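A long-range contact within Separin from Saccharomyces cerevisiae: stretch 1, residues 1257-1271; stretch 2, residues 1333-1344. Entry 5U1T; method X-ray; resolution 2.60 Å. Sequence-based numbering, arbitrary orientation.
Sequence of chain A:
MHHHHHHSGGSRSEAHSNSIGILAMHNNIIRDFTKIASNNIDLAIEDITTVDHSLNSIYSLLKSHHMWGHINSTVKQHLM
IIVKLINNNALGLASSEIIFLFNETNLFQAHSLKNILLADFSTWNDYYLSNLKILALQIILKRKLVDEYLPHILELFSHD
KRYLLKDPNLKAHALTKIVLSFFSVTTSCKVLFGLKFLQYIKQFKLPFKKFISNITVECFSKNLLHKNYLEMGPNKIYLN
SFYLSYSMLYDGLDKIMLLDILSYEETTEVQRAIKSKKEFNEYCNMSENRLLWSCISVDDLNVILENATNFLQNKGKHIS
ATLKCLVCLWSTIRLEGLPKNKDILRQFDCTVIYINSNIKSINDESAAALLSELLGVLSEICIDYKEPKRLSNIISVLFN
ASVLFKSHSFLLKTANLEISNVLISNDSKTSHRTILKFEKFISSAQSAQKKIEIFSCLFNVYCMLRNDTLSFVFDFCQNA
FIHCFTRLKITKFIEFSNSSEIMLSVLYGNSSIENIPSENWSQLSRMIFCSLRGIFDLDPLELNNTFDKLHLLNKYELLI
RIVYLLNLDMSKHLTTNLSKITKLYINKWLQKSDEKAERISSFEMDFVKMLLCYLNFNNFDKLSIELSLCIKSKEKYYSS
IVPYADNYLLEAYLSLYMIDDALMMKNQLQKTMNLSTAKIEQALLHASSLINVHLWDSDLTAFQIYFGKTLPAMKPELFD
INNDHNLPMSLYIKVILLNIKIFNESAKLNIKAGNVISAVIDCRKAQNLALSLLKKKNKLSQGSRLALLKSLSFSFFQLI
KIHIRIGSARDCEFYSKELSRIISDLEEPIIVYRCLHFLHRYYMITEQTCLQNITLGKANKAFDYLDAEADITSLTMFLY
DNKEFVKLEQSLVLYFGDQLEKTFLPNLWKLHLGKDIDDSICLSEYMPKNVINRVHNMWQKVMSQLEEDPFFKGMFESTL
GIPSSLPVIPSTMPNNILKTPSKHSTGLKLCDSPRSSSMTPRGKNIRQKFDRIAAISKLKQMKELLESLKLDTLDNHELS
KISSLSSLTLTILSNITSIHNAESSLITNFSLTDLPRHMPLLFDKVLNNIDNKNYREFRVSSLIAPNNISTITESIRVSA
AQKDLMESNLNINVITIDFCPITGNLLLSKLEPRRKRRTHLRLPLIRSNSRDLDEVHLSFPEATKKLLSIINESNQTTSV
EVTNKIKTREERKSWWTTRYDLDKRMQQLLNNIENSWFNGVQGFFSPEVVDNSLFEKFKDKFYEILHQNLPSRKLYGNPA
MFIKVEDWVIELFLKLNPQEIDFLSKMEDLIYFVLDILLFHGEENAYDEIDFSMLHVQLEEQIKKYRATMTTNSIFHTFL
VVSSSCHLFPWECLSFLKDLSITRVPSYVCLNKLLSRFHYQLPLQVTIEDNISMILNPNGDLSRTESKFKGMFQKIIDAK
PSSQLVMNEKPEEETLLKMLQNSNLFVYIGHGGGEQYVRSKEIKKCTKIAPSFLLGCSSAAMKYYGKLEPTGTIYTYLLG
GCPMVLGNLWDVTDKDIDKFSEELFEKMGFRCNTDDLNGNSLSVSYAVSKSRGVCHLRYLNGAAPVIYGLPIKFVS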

# COMPACT_ATOMS: atom_id res chain seq x y z
N LYS A 1257 56.18 -30.10 42.73
CA LYS A 1257 56.81 -31.39 42.91
C LYS A 1257 55.99 -32.44 42.15
O LYS A 1257 56.55 -33.36 41.55
CB LYS A 1257 56.96 -31.76 44.40
CG LYS A 1257 58.10 -32.81 44.68
CD LYS A 1257 58.54 -32.86 46.16
CE LYS A 1257 59.54 -34.01 46.48
NZ LYS A 1257 60.91 -33.82 45.89
N PHE A 1258 54.67 -32.28 42.14
CA PHE A 1258 53.85 -33.20 41.35
C PHE A 1258 54.16 -33.10 39.85
O PHE A 1258 54.07 -34.10 39.12
CB PHE A 1258 52.36 -32.96 41.56
CG PHE A 1258 51.51 -33.86 40.71
CD1 PHE A 1258 51.41 -35.21 41.01
CD2 PHE A 1258 50.84 -33.38 39.60
CE1 PHE A 1258 50.65 -36.05 40.25
CE2 PHE A 1258 50.07 -34.22 38.81
CZ PHE A 1258 49.97 -35.56 39.13
N LYS A 1259 54.52 -31.90 39.40
CA LYS A 1259 54.74 -31.68 37.99
C LYS A 1259 56.03 -32.39 37.54
O LYS A 1259 56.05 -33.02 36.47
CB LYS A 1259 54.80 -30.17 37.68
CG LYS A 1259 54.73 -29.86 36.20
CD LYS A 1259 54.28 -28.45 35.99
CE LYS A 1259 55.43 -27.50 35.85
NZ LYS A 1259 55.08 -26.44 34.87
N ASP A 1260 57.08 -32.30 38.36
CA ASP A 1260 58.32 -33.03 38.11
C ASP A 1260 58.06 -34.52 37.96
O ASP A 1260 58.55 -35.16 37.02
CB ASP A 1260 59.32 -32.80 39.25
CG ASP A 1260 60.03 -31.46 39.15
OD1 ASP A 1260 59.98 -30.81 38.09
OD2 ASP A 1260 60.68 -31.06 40.14
N LYS A 1261 57.27 -35.06 38.88
CA LYS A 1261 56.96 -36.49 38.89
C LYS A 1261 56.12 -36.91 37.69
O LYS A 1261 56.47 -37.86 36.97
CB LYS A 1261 56.25 -36.86 40.20
CG LYS A 1261 57.15 -36.78 41.42
CD LYS A 1261 58.18 -37.88 41.41
CE LYS A 1261 58.86 -37.97 42.76
NZ LYS A 1261 59.52 -39.31 43.04
N PHE A 1262 55.01 -36.20 37.52
CA PHE A 1262 54.13 -36.30 36.37
C PHE A 1262 54.94 -36.42 35.09
O PHE A 1262 54.78 -37.39 34.35
CB PHE A 1262 53.20 -35.08 36.32
CG PHE A 1262 52.37 -34.99 35.07
CD1 PHE A 1262 51.23 -35.75 34.93
CD2 PHE A 1262 52.74 -34.13 34.04
CE1 PHE A 1262 50.47 -35.67 33.77
CE2 PHE A 1262 52.00 -34.05 32.87
CZ PHE A 1262 50.86 -34.82 32.74
N TYR A 1263 55.82 -35.47 34.82
CA TYR A 1263 56.62 -35.54 33.61
C TYR A 1263 57.58 -36.73 33.60
O TYR A 1263 57.74 -37.37 32.58
CB TYR A 1263 57.39 -34.24 33.38
CG TYR A 1263 56.54 -33.20 32.70
CD1 TYR A 1263 56.13 -33.35 31.38
CD2 TYR A 1263 56.12 -32.07 33.39
CE1 TYR A 1263 55.33 -32.40 30.76
CE2 TYR A 1263 55.32 -31.12 32.79
CZ TYR A 1263 54.93 -31.28 31.48
OH TYR A 1263 54.14 -30.32 30.91
N GLU A 1264 58.19 -37.04 34.74
CA GLU A 1264 59.06 -38.20 34.78
C GLU A 1264 58.23 -39.42 34.41
O GLU A 1264 58.63 -40.22 33.55
CB GLU A 1264 59.70 -38.37 36.15
CG GLU A 1264 60.15 -39.80 36.51
CD GLU A 1264 60.21 -40.02 38.04
OE1 GLU A 1264 59.81 -39.09 38.79
OE2 GLU A 1264 60.65 -41.10 38.51
N ILE A 1265 57.05 -39.54 35.00
CA ILE A 1265 56.17 -40.65 34.68
C ILE A 1265 55.84 -40.74 33.17
O ILE A 1265 55.89 -41.83 32.59
CB ILE A 1265 54.89 -40.58 35.51
CG1 ILE A 1265 55.22 -40.87 36.97
CG2 ILE A 1265 53.85 -41.57 34.98
CD1 ILE A 1265 54.24 -40.35 37.94
N LEU A 1266 55.56 -39.61 32.52
CA LEU A 1266 55.33 -39.62 31.08
C LEU A 1266 56.59 -40.02 30.30
O LEU A 1266 56.51 -40.70 29.26
CB LEU A 1266 54.83 -38.25 30.60
CG LEU A 1266 53.40 -37.84 31.02
CD1 LEU A 1266 52.94 -36.53 30.35
CD2 LEU A 1266 52.41 -38.97 30.74
N HIS A 1267 57.75 -39.61 30.82
CA HIS A 1267 59.04 -39.83 30.18
C HIS A 1267 59.35 -41.31 30.09
O HIS A 1267 59.82 -41.80 29.07
CB HIS A 1267 60.16 -39.11 30.93
CG HIS A 1267 61.48 -39.12 30.22
ND1 HIS A 1267 62.58 -38.44 30.69
CD2 HIS A 1267 61.88 -39.72 29.07
CE1 HIS A 1267 63.60 -38.61 29.87
NE2 HIS A 1267 63.21 -39.39 28.88
N GLN A 1268 59.07 -42.04 31.16
CA GLN A 1268 59.48 -43.43 31.21
C GLN A 1268 58.43 -44.38 30.65
O GLN A 1268 58.72 -45.55 30.42
CB GLN A 1268 59.85 -43.81 32.65
CG GLN A 1268 58.67 -44.02 33.58
CD GLN A 1268 59.10 -44.37 35.03
OE1 GLN A 1268 59.02 -43.52 35.95
NE2 GLN A 1268 59.55 -45.62 35.22
N ASN A 1269 57.23 -43.89 30.40
CA ASN A 1269 56.13 -44.79 30.05
C ASN A 1269 55.46 -44.55 28.69
O ASN A 1269 54.66 -45.38 28.25
CB ASN A 1269 55.08 -44.72 31.15
CG ASN A 1269 55.55 -45.35 32.42
OD1 ASN A 1269 56.07 -46.47 32.39
ND2 ASN A 1269 55.40 -44.64 33.54
N LEU A 1270 55.79 -43.44 28.04
CA LEU A 1270 55.33 -43.15 26.68
C LEU A 1270 56.39 -43.49 25.62
O LEU A 1270 57.49 -42.95 25.65
CB LEU A 1270 54.96 -41.67 26.55
CG LEU A 1270 53.54 -41.21 26.83
CD1 LEU A 1270 52.90 -42.00 27.93
CD2 LEU A 1270 53.56 -39.73 27.15
N PRO A 1271 56.05 -44.36 24.67
CA PRO A 1271 56.99 -44.83 23.64
C PRO A 1271 57.75 -43.70 22.97
O PRO A 1271 58.92 -43.86 22.63
CB PRO A 1271 56.10 -45.54 22.62
CG PRO A 1271 54.84 -45.79 23.28
CD PRO A 1271 54.67 -44.83 24.41
N SER A 1333 49.83 -49.91 32.86
CA SER A 1333 49.93 -50.48 34.21
C SER A 1333 50.74 -49.54 35.07
O SER A 1333 50.33 -49.17 36.18
CB SER A 1333 50.56 -51.85 34.17
OG SER A 1333 50.31 -52.45 32.91
N MET A 1334 51.87 -49.11 34.53
CA MET A 1334 52.77 -48.21 35.23
C MET A 1334 52.20 -46.79 35.35
O MET A 1334 52.35 -46.14 36.39
CB MET A 1334 54.13 -48.22 34.53
CG MET A 1334 55.33 -48.06 35.42
SD MET A 1334 55.45 -49.29 36.75
CE MET A 1334 55.05 -50.79 35.82
N LEU A 1335 51.54 -46.29 34.30
CA LEU A 1335 50.87 -44.99 34.40
C LEU A 1335 49.92 -45.01 35.58
O LEU A 1335 49.96 -44.14 36.44
CB LEU A 1335 50.08 -44.65 33.13
CG LEU A 1335 50.79 -44.22 31.85
CD1 LEU A 1335 49.79 -43.76 30.81
CD2 LEU A 1335 51.83 -43.15 32.14
N HIS A 1336 49.08 -46.03 35.59
CA HIS A 1336 48.07 -46.25 36.62
C HIS A 1336 48.68 -46.21 38.01
O HIS A 1336 48.27 -45.38 38.84
CB HIS A 1336 47.38 -47.60 36.35
CG HIS A 1336 46.57 -48.14 37.49
ND1 HIS A 1336 46.24 -49.47 37.59
CD2 HIS A 1336 46.00 -47.53 38.57
CE1 HIS A 1336 45.52 -49.67 38.68
NE2 HIS A 1336 45.37 -48.51 39.30
N VAL A 1337 49.65 -47.09 38.25
CA VAL A 1337 50.23 -47.24 39.57
C VAL A 1337 50.94 -45.98 40.03
O VAL A 1337 50.70 -45.49 41.13
CB VAL A 1337 51.23 -48.43 39.61
CG1 VAL A 1337 52.12 -48.35 40.84
CG2 VAL A 1337 50.49 -49.75 39.56
N GLN A 1338 51.83 -45.47 39.19
CA GLN A 1338 52.65 -44.31 39.56
C GLN A 1338 51.83 -43.01 39.68
O GLN A 1338 52.13 -42.17 40.53
CB GLN A 1338 53.78 -44.12 38.54
CG GLN A 1338 54.94 -45.10 38.68
CD GLN A 1338 55.79 -45.24 37.41
OE1 GLN A 1338 55.57 -44.52 36.43
NE2 GLN A 1338 56.74 -46.16 37.41
N LEU A 1339 50.82 -42.81 38.84
CA LEU A 1339 50.04 -41.57 38.94
C LEU A 1339 49.15 -41.57 40.17
O LEU A 1339 49.02 -40.55 40.85
CB LEU A 1339 49.18 -41.36 37.70
CG LEU A 1339 49.87 -40.71 36.51
CD1 LEU A 1339 48.95 -40.86 35.34
CD2 LEU A 1339 50.18 -39.25 36.76
N GLU A 1340 48.53 -42.72 40.44
CA GLU A 1340 47.71 -42.90 41.63
C GLU A 1340 48.51 -42.71 42.90
O GLU A 1340 48.02 -42.16 43.88
CB GLU A 1340 47.08 -44.29 41.66
CG GLU A 1340 46.26 -44.55 42.90
CD GLU A 1340 45.25 -45.64 42.68
OE1 GLU A 1340 45.44 -46.42 41.73
OE2 GLU A 1340 44.27 -45.70 43.45
N GLU A 1341 49.75 -43.18 42.86
CA GLU A 1341 50.67 -43.02 43.96
C GLU A 1341 50.90 -41.54 44.23
O GLU A 1341 50.64 -41.06 45.33
CB GLU A 1341 51.99 -43.74 43.64
CG GLU A 1341 53.02 -43.78 44.75
CD GLU A 1341 54.36 -44.38 44.27
OE1 GLU A 1341 54.38 -45.11 43.22
OE2 GLU A 1341 55.40 -44.12 44.94
N GLN A 1342 51.34 -40.81 43.22
CA GLN A 1342 51.61 -39.39 43.40
C GLN A 1342 50.33 -38.60 43.78
O GLN A 1342 50.42 -37.62 44.53
CB GLN A 1342 52.24 -38.79 42.14
CG GLN A 1342 53.63 -39.30 41.79
CD GLN A 1342 54.55 -39.43 43.00
OE1 GLN A 1342 54.90 -38.45 43.66
NE2 GLN A 1342 54.96 -40.67 43.29
N ILE A 1343 49.17 -39.02 43.29
CA ILE A 1343 47.93 -38.32 43.61
C ILE A 1343 47.56 -38.60 45.08
O ILE A 1343 47.26 -37.67 45.83
CB ILE A 1343 46.76 -38.71 42.63
CG1 ILE A 1343 47.04 -38.21 41.21
CG2 ILE A 1343 45.42 -38.14 43.10
CD1 ILE A 1343 46.08 -38.75 40.16
N LYS A 1344 47.63 -39.86 45.51
CA LYS A 1344 47.42 -40.20 46.92
C LYS A 1344 48.33 -39.39 47.84
O LYS A 1344 47.88 -38.84 48.85
CB LYS A 1344 47.62 -41.70 47.16
CG LYS A 1344 46.36 -42.51 46.95
CD LYS A 1344 46.64 -44.00 46.99
CE LYS A 1344 45.38 -44.79 46.70
NZ LYS A 1344 45.64 -46.25 46.66

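How do the two backbones lie against each other? Apart from Leu1270, just past the end of the first helix, the residues that meet are helical, and the two helices run nearly antiparallel, with an angle of 166° between their N-to-C directions and a closest axial approach of 10.0 Å. The register therefore reverses: Phe1258 sits across from Gln1342, Phe1262 from Leu1339, and Asn1269 from Leu1335. The CA atoms of Phe1258 and Gln1342 are 6.9 Å apart, and those of Asn1269 and Leu1335 6.8 Å. No backbone hydrogen bond crosses the gap; the backbone hydrogen bonds run within each helix, and side chains do the joining.

Which bump fills which hollow? The clearest knob is Ile1265, whose CA-to-CB bond points toward the second helix and whose side chain sits among Leu1335, Gln1338, Leu1339 and Gln1342. These four residues, at steps of three, one and three along the sequence, outline a pocket on one side of their helix. Ile1265 CG2 lies 3.8 Å from Leu1335 CD2 and 3.7 Å from Gln1338 OE1, while Ile1265 CD1 reaches to 4.0 Å from Gln1342 CG. The hollow is thus lined by leucine branches and by the aliphatic part of a glutamine, with an amide oxygen at its margin.

What do the leucines of the second helix pack against? Leu1335 and Leu1339 leave their backbone sideways, but their ends come nearer to the first stretch. The CD2 methyl of Leu1335 touches several neighbours: it is 3.7 Å from Asn1269 CB and 4.4 Å from Leu1266 CD2, besides meeting Ile1265. Leu1339 turns its CD2 to the aromatic residues, lying 4.1 Å from Phe1262 CD1, at the edge of that ring. Farther along, Phe1258 presents its own ring edge to Gln1342, with CE1 3.7 Å from Gln1342 CB, and the same CE1 is 4.3 Å from Ile1343 CG1. These are close apolar contacts, favoured because they keep hydrocarbon surface from water.

Where does polar chemistry enter? One hydrogen bond joins the stretches: Asn1269 ND2 donates to Gln1338 OE1 over 2.9 Å, with an N-H...acceptor angle of 137°. Both side chains start toward the opposite helix, so the amides meet near the end of the first helix. The same Asn1269 ND2 makes a weak hydrogen bond to Ile1265 O, 3.0 Å away, tying the donor back to its own helix. Because Gln1338 OE1 also lies against Ile1265 CG2, the bond sits right beside the knob, and polar and apolar contacts share one patch of surface.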